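Local coordinates for myosin-2 (Saccharomyces cerevisiae, PDB 6IXO), which carries organelles and other cargo along polarized actin cables as a class V myosin, its globular tail domain, the part described here, binding receptor proteins on the cargo, at residues Ile60-Met65 with Ser76-Val81; Glu224-Val229 with His274-Gly279; Asn176-Ser181 with Leu258-Asn263. One frame throughout, in Å; residues are numbered along the deposited sequence.

In the fold
The three contacts are spread along the elongated, all-helical globular tail domain. Contact 1 comes first in the chain and joins helices 53-67 and 71-90. Contacts 2 and 3 follow it and interleave: residues 176-181 at the end of helix 134-180 precede 224-229 on helix 223-247, then come 258-263 on helix 254-273 and the loop 274-279, which packs back on helix 223-247. The centres of contacts 2 and 3 lie about 23 Å apart. Contact 1 lies about 35 Å from contact 2 and about 51 Å from contact 3, centre to centre, with contacts 1 and 3 on opposite sides of the chain's centre. Two helix-helix contacts and one loop-helix contact thus tie the cargo-binding domain together at separate places along its length.

Contact 1 (Ile60-Met65 with Ser76-Val81); sequences IVLSEM and SFLAQV
Phe77 reaches from helix 71-90 to helix 53-67, where Val61, Leu62 and Met65 meet its ring and CB. The CH-pi contact comes from Val61, whose CG1 lies over one face at 4.0 Å from the ring centroid and 26° off the ring normal. The methyl is displaced toward the rim, nearest CZ, and is placed there because it stands anti to the backbone N (chi1 168°). On the opposite face lies CG2 of Val81, one helical turn further along Phe77's own helix, so the ring is held between two valine methyls.

A Met-aromatic contact forms at the base of the same side chain. Met65 SD is 4.7 Å from the Phe77 centroid, in an oblique approach, and the chain beyond CG is extended, with CE meeting Phe77 CB at 4.0 Å. The two helices belong to an antiparallel pair, consecutive in the chain and joined by a short connection; their local axes make an angle of 156° and approach to 11.3 Å. At this spacing the long side chains bridge most of the distance, and the contact is wholly buried. Leu23 and Leu17, of helices 20-32 and 6-18, also touch Met65, while Ile27 packs on Phe77, which extends this core into the N-terminal helices.

The remaining contacts are apolar. Leu62 and Leu78 cross at about a right angle, their CD1 atoms 4.1 Å apart, with CD2 of Leu78 equally near both methyls of Leu62. Leu62 CB also lies 4.4 Å from Phe77 CE2. An alanine in place of Phe77 would probably open a gap between the helices, leaving Val61 CG1 without its aromatic face and Met65 SD without its ring, although CB would still meet the methionine methyl.

Contact 2 (Glu224-Val229 with His274-Gly279); sequences EVFHAV and HGLTDG. With SO4 (sulfate ion), chain B.
OD1 of Asp278 accepts a hydrogen bond from His227 NE2, 2.5 Å long with an N-H...O angle of 156°. The two side chains meet tip to tip: the oxygen lies in the imidazole plane, at the ring edge, and is approached on its syn side, while the ring and carboxylate planes are turned 55° apart. CG of His227 stands anti to its backbone N (chi1 -175°), and NE2, at the far end of the ring, is the atom that comes nearest to the loop. The bond belongs to one of two deposited conformers of His227, and its very short length is therefore doubtful. Asp278 also touches Thr231, one helical turn beyond His227.

Beside this polar pair, Leu276 inserts CD2 between two side chains of the helix. That methyl is 3.8 Å from His227 CD2 and 3.9 Å from Phe226 CE2, oblique to both rings. Val230 and Leu234 also touch Leu276, continuing its apolar setting along helix 223-247. The Phe226 ring further presents its edge to the loop backbone, with CE2 3.2 Å from the carbonyl O of His274, an approach near the ring plane that suits the slightly positive C-H rim.

The His274 ring bonds a sulfate ion, probably from the crystallisation liquor, giving NE2 to sulfate O4 in a nearly straight hydrogen bond of 2.6 Å. Its ND1 is bonded to Trp270 O, and Tyr213 meets both His274 and Phe226 edge-to-face. Gly275, with a positive phi, lets the chain turn out of helix 254-273. This is an interhelical loop packed against a preceding helix of the all-helical tail domain, where a His-carboxylate hydrogen bond and a leucine hold residues 274-279 against helix 223-247.

Contact 3 (Asn176-Ser181 with Leu258-Asn263); sequences NAVVIS and LQLNYN
Asn263 ND2 donates to the carbonyl O of Val178 in a hydrogen bond of 2.8 Å with an N-H...O angle of 157°. The acceptor lies in the amide plane of Asn263, whereas the nitrogen sits above the plane of the Val178 carbonyl, 39° out of it. A second, weak bond of 3.4 Å runs from the same ND2 to Ser181 O, so one amide group reaches two carbonyls of the opposing helix end. The other end of the amide, OD1, has a weak bond to Ser183 OG, and the residue is buried.

Ser181, the first residue to leave helical geometry, folds its hydroxyl back and donates from OG to Ala177 O at 2.7 Å. The backbone here widens into a pi-type turn, in which Asn176 O accepts from both Ser181 N and Ile180 N. This wider turn closes the long helix 134-180, and the Asn263 amide binds carbonyls at its C-terminal end, where it meets helix 254-273 in nearly antiparallel fashion, the local axes 150° apart and 8.9 Å at closest approach. Arg256 adds a bond to Ile180 O at this helix end.

Outward from the polar centre, Val178 and Leu260 supply the apolar packing. Their side chains cross obliquely, with Val178 CG1 3.8 Å from Leu260 CD1, and the same leucine methyl lies equally near Val178 O. Met202 of helix 202-218 touches Val178 and Asn263, while Leu245 of helix 223-247 touches Leu260.

Contact 1 (Ile60-Met65 with Ser76-Val81)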
loop_
_atom_site.group_PDB
_atom_site.type_symbol
_atom_site.label_atom_id
_atom_site.label_comp_id
_atom_site.label_asym_id
_atom_site.label_seq_id
_atom_site.Cartn_x
_atom_site.Cartn_y
_atom_site.Cartn_z
ATOM N N ILE A 60 -25.780 5.258 -4.385
ATOM C CA ILE A 60 -27.243 5.369 -4.436
ATOM C C ILE A 60 -27.656 6.839 -4.489
ATOM O O ILE A 60 -28.470 7.247 -5.330
ATOM C CB ILE A 60 -27.888 4.683 -3.243
ATOM C CG1 ILE A 60 -27.702 3.175 -3.395
ATOM C CG2 ILE A 60 -29.375 5.051 -3.148
ATOM C CD1 ILE A 60 -27.803 2.398 -2.113
ATOM N N VAL A 61 -27.088 7.627 -3.586
ATOM C CA VAL A 61 -27.368 9.054 -3.512
ATOM C C VAL A 61 -27.039 9.729 -4.826
ATOM O O VAL A 61 -27.859 10.468 -5.363
ATOM C CB VAL A 61 -26.564 9.747 -2.396
ATOM C CG1 VAL A 61 -26.656 11.267 -2.546
ATOM C CG2 VAL A 61 -27.046 9.288 -1.040
ATOM N N LEU A 62 -25.841 9.469 -5.334
ATOM C CA LEU A 62 -25.356 10.096 -6.565
ATOM C C LEU A 62 -26.260 9.833 -7.738
ATOM O O LEU A 62 -26.675 10.740 -8.481
ATOM C CB LEU A 62 -23.945 9.577 -6.900
ATOM C CG LEU A 62 -23.348 10.117 -8.211
ATOM C CD1 LEU A 62 -23.330 11.623 -8.204
ATOM C CD2 LEU A 62 -21.904 9.597 -8.449
ATOM N N SER A 63 -26.566 8.564 -7.919
ATOM C CA SER A 63 -27.389 8.197 -9.042
ATOM C C SER A 63 -28.798 8.765 -8.914
ATOM O O SER A 63 -29.416 9.100 -9.936
ATOM C CB SER A 63 -27.414 6.681 -9.208
ATOM O OG SER A 63 -27.883 6.041 -8.055
ATOM N N GLU A 64 -29.317 8.901 -7.690
ATOM C CA GLU A 64 -30.664 9.467 -7.554
ATOM C C GLU A 64 -30.620 10.937 -7.939
ATOM O O GLU A 64 -31.538 11.444 -8.597
ATOM C CB GLU A 64 -31.226 9.313 -6.138
ATOM C CG GLU A 64 -31.692 7.934 -5.827
ATOM C CD GLU A 64 -32.761 7.469 -6.790
ATOM O OE1 GLU A 64 -33.762 8.189 -6.964
ATOM O OE2 GLU A 64 -32.592 6.387 -7.381
ATOM N N MET A 65 -29.542 11.620 -7.539
ATOM C CA MET A 65 -29.377 13.013 -7.942
ATOM C C MET A 65 -29.367 13.146 -9.469
ATOM O O MET A 65 -30.050 14.015 -10.036
ATOM C CB MET A 65 -28.100 13.589 -7.354
ATOM C CG MET A 65 -28.215 13.931 -5.891
ATOM S SD MET A 65 -26.604 14.495 -5.309
ATOM C CE MET A 65 -27.005 14.952 -3.627
ATOM N N SER A 76 -21.685 19.657 -6.198
ATOM C CA SER A 76 -21.449 20.089 -4.819
ATOM C C SER A 76 -21.139 18.915 -3.888
ATOM O O SER A 76 -20.117 18.889 -3.179
ATOM C CB SER A 76 -22.674 20.855 -4.309
ATOM O OG SER A 76 -22.756 20.856 -2.896
ATOM N N PHE A 77 -22.036 17.937 -3.913
ATOM C CA PHE A 77 -21.892 16.702 -3.155
ATOM C C PHE A 77 -20.548 15.991 -3.441
ATOM O O PHE A 77 -19.822 15.600 -2.520
ATOM C CB PHE A 77 -23.089 15.823 -3.494
ATOM C CG PHE A 77 -23.017 14.407 -2.983
ATOM C CD1 PHE A 77 -23.340 14.107 -1.663
ATOM C CD2 PHE A 77 -22.732 13.366 -3.858
ATOM C CE1 PHE A 77 -23.342 12.805 -1.219
ATOM C CE2 PHE A 77 -22.744 12.060 -3.430
ATOM C CZ PHE A 77 -23.050 11.778 -2.102
ATOM N N LEU A 78 -20.211 15.857 -4.719
ATOM C CA LEU A 78 -19.001 15.136 -5.124
ATOM C C LEU A 78 -17.726 15.848 -4.695
ATOM O O LEU A 78 -16.779 15.205 -4.252
ATOM C CB LEU A 78 -18.976 14.947 -6.636
ATOM C CG LEU A 78 -19.995 13.961 -7.155
ATOM C CD1 LEU A 78 -20.160 14.125 -8.681
ATOM C CD2 LEU A 78 -19.639 12.572 -6.772
ATOM N N ALA A 79 -17.687 17.168 -4.857
ATOM C CA ALA A 79 -16.520 17.923 -4.429
ATOM C C ALA A 79 -16.266 17.721 -2.939
ATOM O O ALA A 79 -15.122 17.571 -2.520
ATOM C CB ALA A 79 -16.694 19.385 -4.736
ATOM N N GLN A 80 -17.330 17.718 -2.143
ATOM C CA GLN A 80 -17.213 17.428 -0.717
ATOM C C GLN A 80 -16.724 16.011 -0.440
ATOM O O GLN A 80 -15.870 15.794 0.448
ATOM C CB GLN A 80 -18.552 17.621 -0.023
ATOM C CG GLN A 80 -18.955 19.064 0.112
ATOM C CD GLN A 80 -18.662 19.594 1.486
ATOM O OE1 GLN A 80 -17.596 19.336 2.056
ATOM N NE2 GLN A 80 -19.622 20.320 2.048
ATOM N N VAL A 81 -17.277 15.047 -1.177
ATOM C CA VAL A 81 -16.882 13.652 -1.008
ATOM C C VAL A 81 -15.388 13.488 -1.349
ATOM O O VAL A 81 -14.631 12.881 -0.584
ATOM C CB VAL A 81 -17.741 12.701 -1.884
ATOM C CG1 VAL A 81 -17.051 11.347 -2.042
ATOM C CG2 VAL A 81 -19.093 12.516 -1.241
#

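Contact 2 (Glu224-Val229 with His274-Gly279)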
loop_
_atom_site.group_PDB
_atom_site.type_symbol
_atom_site.label_atom_id
_atom_site.label_comp_id
_atom_site.label_asym_id
_atom_site.label_seq_id
_atom_site.Cartn_x
_atom_site.Cartn_y
_atom_site.Cartn_z
ATOM N N GLU A 224 -3.136 -8.216 -7.490
ATOM C CA GLU A 224 -2.109 -7.348 -8.096
ATOM C C GLU A 224 -1.739 -6.182 -7.194
ATOM O O GLU A 224 -0.609 -5.708 -7.190
ATOM C CB GLU A 224 -2.604 -6.780 -9.431
ATOM C CG GLU A 224 -2.739 -7.811 -10.508
ATOM C CD GLU A 224 -4.123 -8.478 -10.560
ATOM O OE1 GLU A 224 -4.959 -8.314 -9.633
ATOM O OE2 GLU A 224 -4.364 -9.178 -11.558
ATOM N N VAL A 225 -2.710 -5.698 -6.444
ATOM C CA VAL A 225 -2.472 -4.544 -5.611
ATOM C C VAL A 225 -1.629 -4.948 -4.399
ATOM O O VAL A 225 -0.697 -4.236 -3.969
ATOM C CB VAL A 225 -3.802 -3.937 -5.149
ATOM C CG1 VAL A 225 -3.552 -2.892 -4.075
ATOM C CG2 VAL A 225 -4.584 -3.329 -6.364
ATOM N N PHE A 226 -1.969 -6.095 -3.837
ATOM C CA PHE A 226 -1.160 -6.666 -2.762
ATOM C C PHE A 226 0.303 -6.834 -3.213
ATOM O O PHE A 226 1.266 -6.458 -2.497
ATOM C CB PHE A 226 -1.753 -8.012 -2.324
ATOM C CG PHE A 226 -0.815 -8.783 -1.367
ATOM C CD1 PHE A 226 -0.670 -8.364 -0.068
ATOM C CD2 PHE A 226 -0.151 -9.891 -1.796
ATOM C CE1 PHE A 226 0.195 -9.050 0.853
ATOM C CE2 PHE A 226 0.721 -10.612 -0.910
ATOM C CZ PHE A 226 0.888 -10.179 0.420
ATOM N N HIS A 227 0.482 -7.420 -4.401
ATOM C CA HIS A 227 1.829 -7.612 -4.943
ATOM C C HIS A 227 2.581 -6.289 -5.034
ATOM O O HIS A 227 3.749 -6.201 -4.672
ATOM C CB HIS A 227 1.796 -8.279 -6.331
ATOM C CG HIS A 227 3.161 -8.605 -6.856
ATOM N ND1 HIS A 227 3.879 -7.740 -7.660
ATOM C CD2 HIS A 227 3.969 -9.671 -6.640
ATOM C CE1 HIS A 227 5.062 -8.270 -7.926
ATOM N NE2 HIS A 227 5.141 -9.439 -7.318
ATOM N N ALA A 228 1.920 -5.253 -5.527
ATOM C CA ALA A 228 2.612 -3.955 -5.728
ATOM C C ALA A 228 3.011 -3.358 -4.398
ATOM O O ALA A 228 4.132 -2.883 -4.220
ATOM C CB ALA A 228 1.657 -2.951 -6.528
ATOM N N VAL A 229 2.075 -3.357 -3.461
ATOM C CA VAL A 229 2.329 -2.729 -2.176
ATOM C C VAL A 229 3.491 -3.425 -1.467
ATOM O O VAL A 229 4.435 -2.799 -0.986
ATOM C CB VAL A 229 1.090 -2.798 -1.283
ATOM C CG1 VAL A 229 1.469 -2.432 0.182
ATOM C CG2 VAL A 229 -0.013 -1.872 -1.864
ATOM N N HIS A 274 2.957 -16.397 1.300
ATOM C CA HIS A 274 1.923 -15.364 1.186
ATOM C C HIS A 274 1.808 -14.816 -0.209
ATOM O O HIS A 274 1.477 -13.654 -0.401
ATOM C CB HIS A 274 2.195 -14.241 2.193
ATOM C CG HIS A 274 1.891 -14.662 3.586
ATOM N ND1 HIS A 274 2.773 -15.400 4.347
ATOM C CD2 HIS A 274 0.742 -14.591 4.297
ATOM C CE1 HIS A 274 2.196 -15.717 5.497
ATOM N NE2 HIS A 274 0.965 -15.230 5.493
ATOM N N GLY A 275 2.085 -15.663 -1.187
ATOM C CA GLY A 275 1.744 -15.324 -2.557
ATOM C C GLY A 275 2.826 -14.658 -3.382
ATOM O O GLY A 275 2.650 -14.433 -4.573
ATOM N N LEU A 276 3.953 -14.332 -2.777
ATOM C CA LEU A 276 4.986 -13.692 -3.561
ATOM C C LEU A 276 5.989 -14.714 -4.057
ATOM O O LEU A 276 6.313 -15.659 -3.357
ATOM C CB LEU A 276 5.699 -12.627 -2.743
ATOM C CG LEU A 276 4.880 -11.509 -2.108
ATOM C CD1 LEU A 276 5.868 -10.493 -1.684
ATOM C CD2 LEU A 276 3.907 -10.905 -3.091
ATOM N N THR A 277 6.501 -14.515 -5.258
ATOM C CA THR A 277 7.557 -15.380 -5.756
ATOM C C THR A 277 8.819 -14.555 -5.975
ATOM O O THR A 277 9.878 -15.091 -6.296
ATOM C CB THR A 277 7.143 -16.080 -7.060
ATOM O OG1 THR A 277 6.493 -15.131 -7.914
ATOM C CG2 THR A 277 6.180 -17.227 -6.763
ATOM N N ASP A 278 8.702 -13.249 -5.775
ATOM C CA ASP A 278 9.818 -12.335 -6.023
ATOM C C ASP A 278 10.344 -11.667 -4.751
ATOM O O ASP A 278 11.152 -10.723 -4.810
ATOM C CB ASP A 278 9.392 -11.268 -7.032
ATOM C CG ASP A 278 7.931 -10.886 -6.887
ATOM O OD1 ASP A 278 7.278 -10.661 -7.926
ATOM O OD2 ASP A 278 7.436 -10.815 -5.741
ATOM N N GLY A 279 9.887 -12.148 -3.598
ATOM C CA GLY A 279 10.378 -11.627 -2.326
ATOM C C GLY A 279 11.889 -11.759 -2.206
ATOM O O GLY A 279 12.575 -10.848 -1.746
HETATM S S SO4 B . -0.665 -16.436 8.433
HETATM O O1 SO4 B . 0.753 -16.751 8.580
HETATM O O2 SO4 B . -1.130 -15.687 9.598
HETATM O O3 SO4 B . -1.424 -17.676 8.303
HETATM O O4 SO4 B . -0.861 -15.626 7.237
#

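Contact 3 (Asn176-Ser181 with Leu258-Asn263)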
loop_
_atom_site.group_PDB
_atom_site.type_symbol
_atom_site.label_atom_id
_atom_site.label_comp_id
_atom_site.label_asym_id
_atom_site.label_seq_id
_atom_site.Cartn_x
_atom_site.Cartn_y
_atom_site.Cartn_z
ATOM N N ASN A 176 15.599 -1.245 13.233
ATOM C CA ASN A 176 15.954 -1.881 14.495
ATOM C C ASN A 176 15.718 -3.411 14.406
ATOM O O ASN A 176 16.523 -4.204 14.854
ATOM C CB ASN A 176 15.149 -1.298 15.654
ATOM C CG ASN A 176 15.695 -1.742 17.014
ATOM O OD1 ASN A 176 15.131 -2.608 17.688
ATOM N ND2 ASN A 176 16.816 -1.163 17.398
ATOM N N ALA A 177 14.588 -3.798 13.820
ATOM C CA ALA A 177 14.235 -5.223 13.758
ATOM C C ALA A 177 15.230 -6.041 12.923
ATOM O O ALA A 177 15.661 -7.123 13.332
ATOM C CB ALA A 177 12.822 -5.366 13.181
ATOM N N VAL A 178 15.576 -5.545 11.741
ATOM C CA VAL A 178 16.446 -6.298 10.830
ATOM C C VAL A 178 17.922 -6.187 11.223
ATOM O O VAL A 178 18.621 -7.182 11.301
ATOM C CB VAL A 178 16.248 -5.820 9.380
ATOM C CG1 VAL A 178 17.257 -6.441 8.426
ATOM C CG2 VAL A 178 14.782 -6.128 8.903
ATOM N N VAL A 179 18.372 -4.952 11.472
ATOM C CA VAL A 179 19.808 -4.667 11.608
ATOM C C VAL A 179 20.308 -4.826 13.034
ATOM O O VAL A 179 21.391 -5.339 13.275
ATOM C CB VAL A 179 20.108 -3.232 11.085
ATOM C CG1 VAL A 179 21.578 -2.883 11.251
ATOM C CG2 VAL A 179 19.739 -3.144 9.594
ATOM N N ILE A 180 19.520 -4.375 13.989
ATOM C CA ILE A 180 19.997 -4.256 15.364
ATOM C C ILE A 180 19.509 -5.390 16.282
ATOM O O ILE A 180 20.300 -5.929 17.043
ATOM C CB ILE A 180 19.547 -2.890 15.999
ATOM C CG1 ILE A 180 20.080 -1.712 15.182
ATOM C CG2 ILE A 180 20.007 -2.795 17.475
ATOM C CD1 ILE A 180 21.625 -1.585 15.229
ATOM N N SER A 181 18.207 -5.715 16.253
ATOM C CA SER A 181 17.648 -6.706 17.202
ATOM C C SER A 181 18.295 -8.076 17.004
ATOM O O SER A 181 18.558 -8.506 15.880
ATOM C CB SER A 181 16.124 -6.867 17.074
ATOM O OG SER A 181 15.794 -7.714 15.982
ATOM N N LEU A 258 25.276 -14.151 10.854
ATOM C CA LEU A 258 24.359 -15.267 11.134
ATOM C C LEU A 258 22.998 -14.686 11.592
ATOM O O LEU A 258 21.918 -15.106 11.140
ATOM C CB LEU A 258 24.954 -16.172 12.222
ATOM C CG LEU A 258 24.078 -17.407 12.453
ATOM C CD1 LEU A 258 24.097 -18.275 11.202
ATOM C CD2 LEU A 258 24.527 -18.203 13.688
ATOM N N GLN A 259 23.046 -13.688 12.472
ATOM C CA GLN A 259 21.797 -13.089 12.965
ATOM C C GLN A 259 21.037 -12.371 11.891
ATOM O O GLN A 259 19.791 -12.465 11.836
ATOM C CB GLN A 259 22.043 -12.132 14.130
ATOM C CG GLN A 259 22.479 -12.929 15.340
ATOM C CD GLN A 259 22.774 -12.076 16.527
ATOM O OE1 GLN A 259 21.901 -11.868 17.363
ATOM N NE2 GLN A 259 24.009 -11.566 16.619
ATOM N N LEU A 260 21.749 -11.639 11.047
ATOM C CA LEU A 260 21.112 -11.002 9.900
ATOM C C LEU A 260 20.452 -12.057 8.990
ATOM O O LEU A 260 19.323 -11.855 8.480
ATOM C CB LEU A 260 22.116 -10.155 9.110
ATOM C CG LEU A 260 21.618 -9.422 7.851
ATOM C CD1 LEU A 260 20.535 -8.335 8.242
ATOM C CD2 LEU A 260 22.793 -8.712 7.111
ATOM N N ASN A 261 21.156 -13.159 8.755
ATOM C CA ASN A 261 20.617 -14.269 7.965
ATOM C C ASN A 261 19.281 -14.697 8.561
ATOM O O ASN A 261 18.287 -14.798 7.836
ATOM C CB ASN A 261 21.622 -15.447 7.918
ATOM C CG ASN A 261 20.997 -16.740 7.375
ATOM O OD1 ASN A 261 20.139 -16.707 6.531
ATOM N ND2 ASN A 261 21.421 -17.869 7.896
ATOM N N TYR A 262 19.237 -14.909 9.876
ATOM C CA TYR A 262 18.001 -15.422 10.495
ATOM C C TYR A 262 16.887 -14.370 10.381
ATOM O O TYR A 262 15.730 -14.709 10.107
ATOM C CB TYR A 262 18.216 -15.784 11.966
ATOM C CG TYR A 262 19.089 -16.999 12.198
ATOM C CD1 TYR A 262 19.449 -17.831 11.150
ATOM C CD2 TYR A 262 19.561 -17.304 13.481
ATOM C CE1 TYR A 262 20.259 -18.972 11.384
ATOM C CE2 TYR A 262 20.372 -18.403 13.719
ATOM C CZ TYR A 262 20.723 -19.248 12.674
ATOM O OH TYR A 262 21.504 -20.378 12.932
ATOM N N ASN A 263 17.226 -13.101 10.593
ATOM C CA ASN A 263 16.194 -12.050 10.437
ATOM C C ASN A 263 15.604 -11.982 9.032
ATOM O O ASN A 263 14.355 -12.000 8.817
ATOM C CB ASN A 263 16.805 -10.699 10.813
ATOM C CG ASN A 263 17.049 -10.565 12.296
ATOM O OD1 ASN A 263 16.569 -11.395 13.087
ATOM N ND2 ASN A 263 17.791 -9.489 12.708
#